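Local coordinates for putative P450-like enzyme (Streptomyces himastatinicus ATCC 53653, PDB 5Z9J), which probably acts as a heme-dependent cytochrome P450 monooxygenase in bacterial secondary metabolism, at residues Ile26-Glu31 / Leu35-Gly40; Leu142-Ser147 / Arg190-Glu195; Leu309-Ala314 / Gln383-Ser388. All coordinates share one frame; numbering follows the deposited sequence.

Contact 1: residues Ile26-Glu31 / Leu35-Gly40; sequences IVDYDE and LWNVYG. With TAM (tris(hydroxyethyl)aminomethane), chain F.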
loop_
_atom_site.group_PDB
_atom_site.type_symbol
_atom_site.label_atom_id
_atom_site.label_comp_id
_atom_site.label_asym_id
_atom_site.label_seq_id
_atom_site.Cartn_x
_atom_site.Cartn_y
_atom_site.Cartn_z
ATOM N N ILE A 26 20.235 6.037 13.782
ATOM C CA ILE A 26 19.779 5.554 12.500
ATOM C C ILE A 26 19.144 4.189 12.717
ATOM O O ILE A 26 18.126 3.884 12.104
ATOM C CB ILE A 26 20.949 5.455 11.487
ATOM C CG1 ILE A 26 21.614 6.827 11.281
ATOM C CG2 ILE A 26 20.479 4.864 10.169
ATOM C CD1 ILE A 26 23.084 6.743 10.788
ATOM N N VAL A 27 19.757 3.397 13.607
ATOM C CA VAL A 27 19.277 2.061 13.979
ATOM C C VAL A 27 19.062 1.917 15.479
ATOM O O VAL A 27 19.913 2.321 16.265
ATOM C CB VAL A 27 20.271 0.946 13.548
ATOM C CG1 VAL A 27 19.766 -0.425 13.974
ATOM C CG2 VAL A 27 20.540 0.976 12.060
ATOM N N ASP A 28 17.921 1.366 15.888
ATOM C CA ASP A 28 17.717 1.052 17.313
ATOM C C ASP A 28 16.994 -0.290 17.473
ATOM O O ASP A 28 16.581 -0.931 16.489
ATOM C CB ASP A 28 16.965 2.174 18.085
ATOM C CG ASP A 28 15.478 2.320 17.711
ATOM O OD1 ASP A 28 14.764 1.312 17.450
ATOM O OD2 ASP A 28 14.989 3.473 17.704
ATOM N N TYR A 29 16.919 -0.733 18.723
ATOM C CA TYR A 29 16.254 -1.981 19.075
ATOM C C TYR A 29 15.079 -1.676 20.011
ATOM O O TYR A 29 15.198 -0.880 20.940
ATOM C CB TYR A 29 17.253 -2.948 19.737
ATOM C CG TYR A 29 16.697 -4.299 20.138
ATOM C CD1 TYR A 29 16.381 -5.252 19.190
ATOM C CD2 TYR A 29 16.487 -4.610 21.479
ATOM C CE1 TYR A 29 15.882 -6.482 19.558
ATOM C CE2 TYR A 29 15.992 -5.825 21.857
ATOM C CZ TYR A 29 15.688 -6.761 20.898
ATOM O OH TYR A 29 15.175 -7.982 21.280
ATOM N N ASP A 30 13.940 -2.282 19.743
ATOM C CA ASP A 30 12.785 -2.146 20.612
ATOM C C ASP A 30 12.734 -3.379 21.517
ATOM O O ASP A 30 12.361 -4.472 21.067
ATOM C CB ASP A 30 11.514 -1.990 19.775
ATOM C CG ASP A 30 10.309 -1.586 20.604
ATOM O OD1 ASP A 30 10.182 -2.014 21.773
ATOM O OD2 ASP A 30 9.489 -0.805 20.093
ATOM N N GLU A 31 13.127 -3.206 22.783
ATOM C CA GLU A 31 13.226 -4.336 23.708
ATOM C C GLU A 31 11.843 -4.890 24.009
ATOM O O GLU A 31 11.674 -6.098 24.154
ATOM C CB GLU A 31 13.933 -3.954 25.012
ATOM C CG GLU A 31 14.471 -5.176 25.781
ATOM C CD GLU A 31 14.989 -4.834 27.188
ATOM O OE1 GLU A 31 15.189 -3.628 27.480
ATOM O OE2 GLU A 31 15.180 -5.770 28.004
ATOM N N LEU A 35 12.324 -6.151 18.338
ATOM C CA LEU A 35 12.596 -5.912 16.934
ATOM C C LEU A 35 13.550 -4.744 16.769
ATOM O O LEU A 35 13.749 -3.955 17.703
ATOM C CB LEU A 35 11.299 -5.648 16.144
ATOM C CG LEU A 35 10.280 -4.587 16.585
ATOM C CD1 LEU A 35 10.735 -3.197 16.185
ATOM C CD2 LEU A 35 8.841 -4.895 16.025
ATOM N N TRP A 36 14.101 -4.632 15.559
ATOM C CA TRP A 36 15.050 -3.592 15.207
ATOM C C TRP A 36 14.362 -2.616 14.266
ATOM O O TRP A 36 13.433 -3.009 13.529
ATOM C CB TRP A 36 16.310 -4.196 14.560
ATOM C CG TRP A 36 17.109 -5.141 15.443
ATOM C CD1 TRP A 36 16.834 -6.460 15.719
ATOM C CD2 TRP A 36 18.320 -4.834 16.152
ATOM N NE1 TRP A 36 17.778 -6.972 16.569
ATOM C CE2 TRP A 36 18.714 -6.001 16.837
ATOM C CE3 TRP A 36 19.108 -3.680 16.270
ATOM C CZ2 TRP A 36 19.858 -6.054 17.637
ATOM C CZ3 TRP A 36 20.248 -3.732 17.068
ATOM C CH2 TRP A 36 20.615 -4.906 17.735
ATOM N N ASN A 37 14.764 -1.340 14.368
ATOM C CA ASN A 37 14.288 -0.217 13.555
ATOM C C ASN A 37 15.409 0.441 12.746
ATOM O O ASN A 37 16.459 0.726 13.305
ATOM C CB ASN A 37 13.629 0.863 14.449
ATOM C CG ASN A 37 12.377 0.371 15.179
ATOM O OD1 ASN A 37 11.393 0.044 14.543
ATOM N ND2 ASN A 37 12.411 0.335 16.503
ATOM N N VAL A 38 15.187 0.696 11.454
ATOM C CA VAL A 38 16.120 1.486 10.608
ATOM C C VAL A 38 15.416 2.743 10.080
ATOM O O VAL A 38 14.335 2.627 9.471
ATOM C CB VAL A 38 16.622 0.672 9.375
ATOM C CG1 VAL A 38 17.644 1.465 8.541
ATOM C CG2 VAL A 38 17.229 -0.605 9.804
ATOM N N TYR A 39 15.999 3.924 10.260
ATOM C CA TYR A 39 15.345 5.176 9.832
ATOM C C TYR A 39 16.121 5.968 8.720
ATOM O O TYR A 39 15.585 6.933 8.138
ATOM C CB TYR A 39 15.144 6.107 11.021
ATOM C CG TYR A 39 14.458 5.487 12.211
ATOM C CD1 TYR A 39 13.135 5.052 12.150
ATOM C CD2 TYR A 39 15.115 5.380 13.410
ATOM C CE1 TYR A 39 12.523 4.492 13.254
ATOM C CE2 TYR A 39 14.503 4.828 14.517
ATOM C CZ TYR A 39 13.203 4.381 14.425
ATOM O OH TYR A 39 12.589 3.827 15.525
ATOM N N GLY A 40 17.342 5.551 8.397
ATOM C CA GLY A 40 18.159 6.321 7.472
ATOM C C GLY A 40 17.853 5.949 6.036
ATOM O O GLY A 40 17.383 4.822 5.765
HETATM C C TAM F . 8.655 2.685 16.694
HETATM C C1 TAM F . 9.839 3.334 17.518
HETATM C C2 TAM F . 7.312 3.388 16.961
HETATM C C3 TAM F . 8.992 2.728 15.176
HETATM C C4 TAM F . 9.538 4.778 17.932
HETATM C C5 TAM F . 6.237 2.689 16.141
HETATM C C6 TAM F . 9.430 4.116 14.653
HETATM N N TAM F . 8.510 1.278 17.054
HETATM O O4 TAM F . 8.966 4.810 19.227
HETATM O O5 TAM F . 6.565 1.289 16.116
HETATM O O6 TAM F . 8.319 4.987 14.671
#
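Asp28 and Asn37 face each other across an antiparallel pair, and their side chains hold it on one face of the sheet. Asn37 ND2 gives a nearly straight hydrogen bond of 2.7 Å to Asp28 OD1, which accepts it with its syn lone pair. The acceptor lies in the amide plane, while carboxylate and amide planes stand 88° apart. With chi1 at 70°, CG of Asp28 sits between its backbone N and carbonyl carbon, and the second oxygen can reach Tyr39: OH bonds to OD2 at 3.3 Å, a long bond from out of the carboxylate plane. Tyr39 OH also lies 3.3 Å from C6 of the bound tris(hydroxyethyl)aminomethane.

On the other face an aromatic pair forms. Tyr29 turns its ring edge to the face of Trp36, CD1 lying 3.4 Å from Trp36 CE2 with the planes at 56°. Tyr29 CB meets the six-membered ring of Trp36 in a CH-pi contact, 4.0 Å from its centroid, and Val27 CG1 touches the indole edge.

Beneath these side chains, Asp28 and Asn37 exchange both backbone hydrogen bonds, as do Asp30 and Leu35; Tyr39 N adds one to Ile26 O at 2.8 Å. Further out, Gln306 OE1 takes a hydrogen bond from Trp36 NE1. The whole is an antiparallel beta hairpin at the edge of the P450 beta sheet, with Asp30, Asn37 and Tyr39 lining the pocket of the bound tris(hydroxyethyl)aminomethane.

Contact 2: residues Leu142-Ser147 / Arg190-Glu195; sequences LGVPES and RDYWHE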
loop_
_atom_site.group_PDB
_atom_site.type_symbol
_atom_site.label_atom_id
_atom_site.label_comp_id
_atom_site.label_asym_id
_atom_site.label_seq_id
_atom_site.Cartn_x
_atom_site.Cartn_y
_atom_site.Cartn_z
ATOM N N LEU A 142 -9.866 -7.782 -11.655
ATOM C CA LEU A 142 -9.996 -9.193 -11.298
ATOM C C LEU A 142 -11.254 -9.814 -11.878
ATOM O O LEU A 142 -11.414 -11.040 -11.890
ATOM C CB LEU A 142 -9.984 -9.325 -9.780
ATOM C CG LEU A 142 -8.623 -9.076 -9.143
ATOM C CD1 LEU A 142 -8.732 -8.774 -7.645
ATOM C CD2 LEU A 142 -7.757 -10.325 -9.360
ATOM N N GLY A 143 -12.174 -8.972 -12.319
ATOM C CA GLY A 143 -13.341 -9.454 -13.044
ATOM C C GLY A 143 -14.458 -9.985 -12.163
ATOM O O GLY A 143 -15.268 -10.807 -12.589
ATOM N N VAL A 144 -14.508 -9.501 -10.930
ATOM C CA VAL A 144 -15.595 -9.839 -10.019
ATOM C C VAL A 144 -16.792 -8.912 -10.231
ATOM O O VAL A 144 -16.644 -7.716 -10.454
ATOM C CB VAL A 144 -15.160 -9.791 -8.532
ATOM C CG1 VAL A 144 -14.010 -10.771 -8.272
ATOM C CG2 VAL A 144 -14.796 -8.373 -8.126
ATOM N N PRO A 145 -17.999 -9.481 -10.163
ATOM C CA PRO A 145 -19.227 -8.677 -10.246
ATOM C C PRO A 145 -19.257 -7.548 -9.210
ATOM O O PRO A 145 -18.575 -7.643 -8.177
ATOM C CB PRO A 145 -20.338 -9.696 -9.973
ATOM C CG PRO A 145 -19.651 -10.912 -9.405
ATOM C CD PRO A 145 -18.266 -10.913 -9.967
ATOM N N GLU A 146 -19.997 -6.482 -9.494
ATOM C CA GLU A 146 -20.063 -5.358 -8.569
ATOM C C GLU A 146 -20.555 -5.811 -7.188
ATOM O O GLU A 146 -20.059 -5.326 -6.174
ATOM C CB GLU A 146 -20.967 -4.245 -9.125
ATOM C CG GLU A 146 -20.627 -3.841 -10.568
ATOM C CD GLU A 146 -21.431 -2.637 -11.085
ATOM O OE1 GLU A 146 -22.210 -2.035 -10.305
ATOM O OE2 GLU A 146 -21.265 -2.293 -12.282
ATOM N N SER A 147 -21.480 -6.772 -7.143
ATOM C CA SER A 147 -21.987 -7.275 -5.860
ATOM C C SER A 147 -20.855 -7.786 -4.953
ATOM O O SER A 147 -20.929 -7.671 -3.739
ATOM C CB SER A 147 -23.035 -8.385 -6.069
ATOM O OG SER A 147 -22.484 -9.509 -6.734
ATOM N N ARG A 190 -10.128 -18.494 -0.339
ATOM C CA ARG A 190 -9.671 -19.538 -1.213
ATOM C C ARG A 190 -10.904 -20.155 -1.878
ATOM O O ARG A 190 -10.901 -20.396 -3.074
ATOM C CB ARG A 190 -8.888 -20.599 -0.462
ATOM C CG ARG A 190 -8.234 -21.612 -1.395
ATOM C CD ARG A 190 -8.103 -22.962 -0.746
ATOM N NE ARG A 190 -9.196 -23.160 0.200
ATOM C CZ ARG A 190 -10.330 -23.797 -0.086
ATOM N NH1 ARG A 190 -10.526 -24.306 -1.300
ATOM N NH2 ARG A 190 -11.267 -23.922 0.846
ATOM N N ASP A 191 -11.975 -20.297 -1.117
ATOM C CA ASP A 191 -13.171 -20.949 -1.678
ATOM C C ASP A 191 -13.901 -19.970 -2.561
ATOM O O ASP A 191 -14.518 -20.361 -3.538
ATOM C CB ASP A 191 -14.096 -21.418 -0.565
ATOM N N TYR A 192 -13.673 -18.685 -2.332
ATOM C CA TYR A 192 -14.215 -17.683 -3.230
ATOM C C TYR A 192 -13.505 -17.699 -4.572
ATOM O O TYR A 192 -14.150 -17.897 -5.627
ATOM C CB TYR A 192 -14.107 -16.294 -2.623
ATOM C CG TYR A 192 -14.544 -15.217 -3.570
ATOM C CD1 TYR A 192 -15.886 -14.918 -3.716
ATOM C CD2 TYR A 192 -13.614 -14.491 -4.318
ATOM C CE1 TYR A 192 -16.312 -13.932 -4.575
ATOM C CE2 TYR A 192 -14.029 -13.500 -5.185
ATOM C CZ TYR A 192 -15.386 -13.228 -5.307
ATOM O OH TYR A 192 -15.836 -12.250 -6.153
ATOM N N TRP A 193 -12.174 -17.558 -4.531
ATOM C CA TRP A 193 -11.404 -17.540 -5.773
ATOM C C TRP A 193 -11.565 -18.874 -6.513
ATOM O O TRP A 193 -11.556 -18.897 -7.737
ATOM C CB TRP A 193 -9.952 -17.195 -5.497
ATOM C CG TRP A 193 -9.865 -15.779 -5.001
ATOM C CD1 TRP A 193 -9.468 -15.386 -3.779
ATOM C CD2 TRP A 193 -10.198 -14.571 -5.727
ATOM N NE1 TRP A 193 -9.537 -14.014 -3.671
ATOM C CE2 TRP A 193 -9.973 -13.488 -4.852
ATOM C CE3 TRP A 193 -10.669 -14.307 -7.017
ATOM C CZ2 TRP A 193 -10.193 -12.156 -5.222
ATOM C CZ3 TRP A 193 -10.898 -12.980 -7.385
ATOM C CH2 TRP A 193 -10.641 -11.923 -6.492
ATOM N N HIS A 194 -11.788 -19.961 -5.785
ATOM C CA HIS A 194 -12.061 -21.241 -6.437
ATOM C C HIS A 194 -13.236 -21.125 -7.393
ATOM O O HIS A 194 -13.167 -21.592 -8.519
ATOM C CB HIS A 194 -12.378 -22.318 -5.415
ATOM C CG HIS A 194 -12.844 -23.613 -6.024
ATOM N ND1 HIS A 194 -12.039 -24.403 -6.816
ATOM C CD2 HIS A 194 -14.052 -24.226 -5.990
ATOM C CE1 HIS A 194 -12.724 -25.461 -7.229
ATOM N NE2 HIS A 194 -13.945 -25.381 -6.734
ATOM N N GLU A 195 -14.298 -20.454 -6.974
ATOM C CA GLU A 195 -15.469 -20.336 -7.836
ATOM C C GLU A 195 -15.272 -19.300 -8.946
ATOM O O GLU A 195 -15.826 -19.445 -10.040
ATOM C CB GLU A 195 -16.703 -19.978 -7.005
#
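Val144 and Leu142 meet the helix at Tyr192 and Trp193 through van der Waals packing, with no hydrogen bond between the two segments. Leu142 CD1 lies 3.9 Å from Trp193 CH2, and Val144 CG1 is 3.9 Å from Trp193 CZ3. Both methyls therefore address the outer end of the six-membered ring, and both come at it obliquely. The torsion of Trp193, CG anti to the carbonyl carbon (chi1 -66°), sends the indole off the helix toward the loop.

The closest approach is at the phenol of Tyr192: Val144 CG1 stands 3.2 Å from Tyr192 OH, near the ring plane, and the two side chains cross at about a right angle. On the helix itself, Tyr192 CD2 lies over the centre of the Trp193 indole, so the neighbouring aromatics pack against each other as well as against Val144.

The backbone brings these side chains into place. Helix 132-142 ends in a Schellman motif, with Gly143 taking positive phi (81°), and the chain then turns into the linker before helix 147-163. Here that helix-helix junction of the P450 fold is pressed against the long helix 172-202.

Neighbouring helices complete the packing. Ala231 of helix 224-238 and Ile209 of helix 208-214 touch both Leu142 and Trp193, while from helix 147-163 Phe152 lies against Val144 and Trp155 makes an edge-to-face pair with Tyr192.

Contact 3: residues Leu309-Ala314 / Gln383-Ser388; sequences LVWTGA and QVVDAS. With TAM (tris(hydroxyethyl)aminomethane), chain F.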
loop_
_atom_site.group_PDB
_atom_site.type_symbol
_atom_site.label_atom_id
_atom_site.label_comp_id
_atom_site.label_asym_id
_atom_site.label_seq_id
_atom_site.Cartn_x
_atom_site.Cartn_y
_atom_site.Cartn_z
ATOM N N LEU A 309 12.356 -3.632 10.942
ATOM C CA LEU A 309 11.417 -2.684 10.379
ATOM C C LEU A 309 12.167 -1.583 9.677
ATOM O O LEU A 309 12.873 -0.797 10.303
ATOM C CB LEU A 309 10.529 -2.087 11.458
ATOM C CG LEU A 309 9.701 -3.177 12.148
ATOM C CD1 LEU A 309 8.671 -2.589 13.106
ATOM C CD2 LEU A 309 9.074 -4.141 11.146
ATOM N N VAL A 310 12.000 -1.556 8.360
ATOM C CA VAL A 310 12.587 -0.567 7.491
ATOM C C VAL A 310 11.606 0.618 7.357
ATOM O O VAL A 310 10.536 0.473 6.708
ATOM C CB VAL A 310 12.896 -1.161 6.119
ATOM C CG1 VAL A 310 13.401 -0.098 5.171
ATOM C CG2 VAL A 310 13.839 -2.346 6.233
ATOM N N TRP A 311 11.917 1.754 8.013
ATOM C CA TRP A 311 10.957 2.877 8.009
ATOM C C TRP A 311 11.169 3.801 6.797
ATOM O O TRP A 311 11.893 4.801 6.843
ATOM C CB TRP A 311 10.988 3.629 9.333
ATOM C CG TRP A 311 10.535 2.749 10.457
ATOM C CD1 TRP A 311 11.326 2.117 11.394
ATOM C CD2 TRP A 311 9.173 2.368 10.758
ATOM N NE1 TRP A 311 10.528 1.359 12.249
ATOM C CE2 TRP A 311 9.215 1.507 11.887
ATOM C CE3 TRP A 311 7.935 2.676 10.190
ATOM C CZ2 TRP A 311 8.050 0.950 12.448
ATOM C CZ3 TRP A 311 6.783 2.117 10.745
ATOM C CH2 TRP A 311 6.856 1.264 11.859
ATOM N N THR A 312 10.559 3.392 5.687
ATOM C CA THR A 312 10.566 4.112 4.456
ATOM C C THR A 312 9.969 5.493 4.709
ATOM O O THR A 312 10.461 6.489 4.132
ATOM C CB THR A 312 9.750 3.346 3.381
ATOM O OG1 THR A 312 8.473 3.056 3.936
ATOM C CG2 THR A 312 10.451 2.053 3.008
ATOM N N GLY A 313 8.966 5.614 5.593
ATOM C CA GLY A 313 8.442 6.952 5.879
ATOM C C GLY A 313 9.531 7.862 6.482
ATOM O O GLY A 313 9.665 9.037 6.147
ATOM N N ALA A 314 10.302 7.318 7.400
ATOM C CA ALA A 314 11.374 8.108 8.027
ATOM C C ALA A 314 12.535 8.353 7.043
ATOM O O ALA A 314 13.099 9.458 6.990
ATOM C CB ALA A 314 11.850 7.401 9.287
ATOM N N GLN A 383 -5.143 4.038 11.769
ATOM C CA GLN A 383 -4.655 3.494 13.036
ATOM C C GLN A 383 -3.764 2.269 12.828
ATOM O O GLN A 383 -3.896 1.267 13.513
ATOM C CB GLN A 383 -5.871 3.090 13.877
ATOM C CG GLN A 383 -6.797 4.258 14.147
ATOM C CD GLN A 383 -6.121 5.321 14.963
ATOM O OE1 GLN A 383 -5.922 5.154 16.165
ATOM N NE2 GLN A 383 -5.695 6.396 14.303
ATOM N N VAL A 384 -2.815 2.380 11.913
ATOM C CA VAL A 384 -1.970 1.260 11.580
ATOM C C VAL A 384 -0.535 1.739 11.491
ATOM O O VAL A 384 -0.262 2.661 10.732
ATOM C CB VAL A 384 -2.392 0.655 10.249
ATOM C CG1 VAL A 384 -1.463 -0.456 9.883
ATOM C CG2 VAL A 384 -3.843 0.143 10.333
ATOM N N VAL A 385 0.373 1.079 12.201
ATOM C CA VAL A 385 1.696 1.644 12.409
ATOM C C VAL A 385 2.524 1.688 11.111
ATOM O O VAL A 385 3.398 2.561 10.974
ATOM C CB VAL A 385 2.462 0.900 13.536
ATOM C CG1 VAL A 385 2.869 -0.518 13.107
ATOM C CG2 VAL A 385 3.673 1.715 13.978
ATOM N N ASP A 386 2.283 0.787 10.145
ATOM C CA ASP A 386 3.140 0.813 8.953
ATOM C C ASP A 386 2.566 1.672 7.832
ATOM O O ASP A 386 3.028 1.661 6.712
ATOM C CB ASP A 386 3.497 -0.618 8.476
ATOM C CG ASP A 386 2.282 -1.490 8.188
ATOM O OD1 ASP A 386 1.177 -1.192 8.694
ATOM O OD2 ASP A 386 2.451 -2.521 7.502
ATOM N N ALA A 387 1.582 2.476 8.180
ATOM C CA ALA A 387 0.931 3.369 7.240
ATOM C C ALA A 387 0.844 4.792 7.756
ATOM O O ALA A 387 0.412 5.037 8.895
ATOM C CB ALA A 387 -0.494 2.858 6.892
ATOM N N SER A 388 1.209 5.727 6.887
ATOM C CA SER A 388 1.091 7.094 7.225
ATOM C C SER A 388 0.077 7.735 6.254
ATOM O O SER A 388 0.405 8.136 5.126
ATOM C CB SER A 388 2.498 7.721 7.162
ATOM O OG SER A 388 2.467 9.099 7.367
HETATM C C TAM F . 8.655 2.685 16.694
HETATM C C1 TAM F . 9.839 3.334 17.518
HETATM C C2 TAM F . 7.312 3.388 16.961
HETATM C C3 TAM F . 8.992 2.728 15.176
HETATM C C4 TAM F . 9.538 4.778 17.932
HETATM C C5 TAM F . 6.237 2.689 16.141
HETATM C C6 TAM F . 9.430 4.116 14.653
HETATM N N TAM F . 8.510 1.278 17.054
HETATM O O4 TAM F . 8.966 4.810 19.227
HETATM O O5 TAM F . 6.565 1.289 16.116
HETATM O O6 TAM F . 8.319 4.987 14.671
#
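The ligand pocket that holds tris(hydroxyethyl)aminomethane in this model is bounded here by Trp311 and Val385, brought together from a strand end and a distant beta turn. Trp311 is the centre of an inverse gamma turn and the N-cap residue of the short helix that follows; Val385 lies in a type I turn running from Val384 to Ala387.

The indole reaches across with the outer rim of its six-membered ring. Trp311 CZ3 approaches the backbone oxygen of Val385 to 3.4 Å, the oxygen lying at the ring edge near its plane, and Trp311 CH2 is 3.9 Å from Val385 CG2. The two side chains cross at about a right angle. With chi1 at 70°, Val385 CG1 sits between N and the carbonyl carbon and CG2 is anti to N, turned to the ligand, 3.5 Å from its C5.

One face of the indole belongs to the ligand: C3 lies 3.4 Å from Trp311 CZ2, above the plane and offset toward the rim. The hydrogen bond from NE1 to Asn37 OD1 helps to fix the ring's rotation. With leucine in place of Trp311, the ligand would probably lose the flat surface under C3, and Asn37 OD1 would be left without its indole N-H partner.

Tyr39 meets the same indole with planes about 25° apart, and His15 NE2 is bonded to Val385 O. Beyond these, Trp311 directly follows strand 307-310, which lies between strands 35-38 and 287-291 of the sheet, and Val38 is hydrogen-bonded to the Trp311 backbone. Helix 312-315 starts right after Trp311, and Ser44 and Ile47 of helix 41-48 touch Val310; the turn 384-387 arrives in the loop linking strands 380-381 and 392-396.

How the contacts relate
Along the chain the three contacts come in series. Contacts 1 and 3 are neighbours, their centres about 13 Å apart: strands 35-38 and 307-310 lie side by side in one mixed sheet, Trp36 O takes a hydrogen bond from Leu309 N at 2.9 Å, and both contacts touch the bound tris(hydroxyethyl)aminomethane. Residues far apart in sequence thus build a single pocket beside the sheet. Contact 2 lies on the opposite side of the chain's centre, with its centre about 40 Å from that of contact 1 and about 31 Å from that of contact 3. It touches neither and packs the loop between helices 132-142 and 147-163 on helix 172-202, well away from that pocket.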